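Local structure of translation initiation factor eif-2b-like protein (Chaetomium thermophilum, 4ZEO) at residues R202-P206 with H207-P211. The protein serves as the delta regulatory subunit of eIF2B, the guanine nucleotide exchange factor for eIF2, and so probably takes part in initiating translation. Sequence-based numbering, arbitrary orientation.
Sequences RHFVP and HVLNP
His-203 and His-207 meet one turn apart because their first torsions differ: in His-203 CG lies anti to the backbone N (chi1 -178°), which swings the ring forward along the helix, while in His-207 CG sits beside its own N (chi1 -68°) and the ring turns back. The two planes are nearly parallel, 9° apart, but offset enough that neither ring lies squarely over the other. What lies over the His-203 face is the CB of His-207, a CH-pi contact with CB 3.7 Å from the ring centroid. ND1 of His-203 is hydrogen-bonded to the hydroxyl of Tyr-192. The His-207 ring also presents ND1 edge-on and in plane to the carbonyl O of His-203, a weak hydrogen bond of 3.5 Å beside the regular one from His-207 N.

On the inner side, Phe-204 sets CE1 against CG1 of Val-208 at 3.7 Å, and its CE2 reaches CB of Leu-209. Ile-189 of helix 174-191 and Val-237 of helix 224-239 also touch Phe-204, packing helix 200-219 into the helical part of the chain.

The backbone changes pitch here. Phe-204 O takes two N-H groups from opposite faces of its carbonyl plane, Val-208 N and Leu-209 N, each at 2.9 Å, the Leu-209 bond being the straighter of the two. Asn-210 N then bonds Val-205 O at 3.0 Å, continuing the wider pi-type spacing, and the amide oxygen of Asn-210 accepts from Lys-234.

Replacing His-203 with an alanine would probably leave CB of His-207 without its aromatic face and Tyr-192 OH without the ND1 partner. With the two imidazoles this close, a positive charge on one would probably make protonation of the other less favourable.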
# COMPACT_ATOMS: atom_id res chain seq x y z
N ARG A 202 17.57 25.51 4.05
CA ARG A 202 18.90 25.16 3.55
C ARG A 202 19.55 23.95 4.26
O ARG A 202 20.35 23.23 3.66
CB ARG A 202 19.79 26.41 3.61
CG ARG A 202 19.39 27.44 2.53
CD ARG A 202 20.51 28.44 2.17
NE ARG A 202 19.95 29.67 1.57
CZ ARG A 202 20.67 30.70 1.15
NH1 ARG A 202 22.00 30.69 1.22
NH2 ARG A 202 20.06 31.76 0.63
N HIS A 203 19.36 23.83 5.58
CA HIS A 203 19.98 22.79 6.41
C HIS A 203 19.27 21.42 6.49
O HIS A 203 19.90 20.36 6.48
CB HIS A 203 20.16 23.33 7.84
CG HIS A 203 20.84 22.38 8.77
ND1 HIS A 203 20.16 21.62 9.70
CD2 HIS A 203 22.15 22.08 8.93
CE1 HIS A 203 21.01 20.88 10.37
NE2 HIS A 203 22.24 21.15 9.94
N PHE A 204 17.95 21.45 6.61
CA PHE A 204 17.19 20.27 7.00
C PHE A 204 17.33 19.06 6.05
O PHE A 204 17.62 17.95 6.50
CB PHE A 204 15.72 20.65 7.18
CG PHE A 204 14.84 19.50 7.57
CD1 PHE A 204 14.89 18.97 8.86
CD2 PHE A 204 13.94 18.95 6.67
CE1 PHE A 204 14.08 17.87 9.23
CE2 PHE A 204 13.12 17.87 7.03
CZ PHE A 204 13.19 17.33 8.31
N VAL A 205 17.14 19.26 4.76
CA VAL A 205 17.16 18.13 3.84
C VAL A 205 18.55 17.47 3.76
O VAL A 205 18.67 16.26 3.99
CB VAL A 205 16.67 18.57 2.43
CG1 VAL A 205 16.89 17.48 1.39
CG2 VAL A 205 15.19 18.99 2.51
N PRO A 206 19.61 18.23 3.50
CA PRO A 206 20.86 17.45 3.40
C PRO A 206 21.43 16.91 4.75
O PRO A 206 22.05 15.85 4.76
CB PRO A 206 21.81 18.44 2.73
CG PRO A 206 21.32 19.79 3.18
CD PRO A 206 19.83 19.66 3.17
N HIS A 207 21.30 17.65 5.84
CA HIS A 207 21.90 17.24 7.11
C HIS A 207 21.05 16.37 8.02
O HIS A 207 21.60 15.64 8.83
CB HIS A 207 22.36 18.47 7.88
CG HIS A 207 23.51 19.16 7.22
ND1 HIS A 207 23.35 20.01 6.15
CD2 HIS A 207 24.84 19.06 7.43
CE1 HIS A 207 24.53 20.44 5.75
NE2 HIS A 207 25.45 19.89 6.52
N VAL A 208 19.73 16.51 7.95
CA VAL A 208 18.85 15.74 8.82
C VAL A 208 17.96 14.71 8.10
O VAL A 208 17.97 13.54 8.45
CB VAL A 208 17.95 16.69 9.62
CG1 VAL A 208 16.96 15.90 10.48
CG2 VAL A 208 18.81 17.63 10.48
N LEU A 209 17.20 15.15 7.11
CA LEU A 209 16.28 14.24 6.44
C LEU A 209 16.96 13.13 5.65
O LEU A 209 16.59 11.96 5.77
CB LEU A 209 15.33 15.02 5.53
CG LEU A 209 14.38 14.12 4.72
CD1 LEU A 209 13.46 13.31 5.64
CD2 LEU A 209 13.56 14.93 3.70
N ASN A 210 17.93 13.51 4.83
CA ASN A 210 18.60 12.55 3.95
C ASN A 210 19.31 11.41 4.71
O ASN A 210 19.26 10.27 4.25
CB ASN A 210 19.59 13.27 3.01
CG ASN A 210 18.91 13.87 1.80
OD1 ASN A 210 17.68 13.82 1.67
ND2 ASN A 210 19.70 14.51 0.94
N PRO A 211 19.96 11.69 5.86
CA PRO A 211 20.51 10.55 6.62
C PRO A 211 19.45 9.53 7.06
O PRO A 211 19.77 8.34 7.10
CB PRO A 211 21.17 11.22 7.81
CG PRO A 211 21.62 12.53 7.26
CD PRO A 211 20.48 12.97 6.39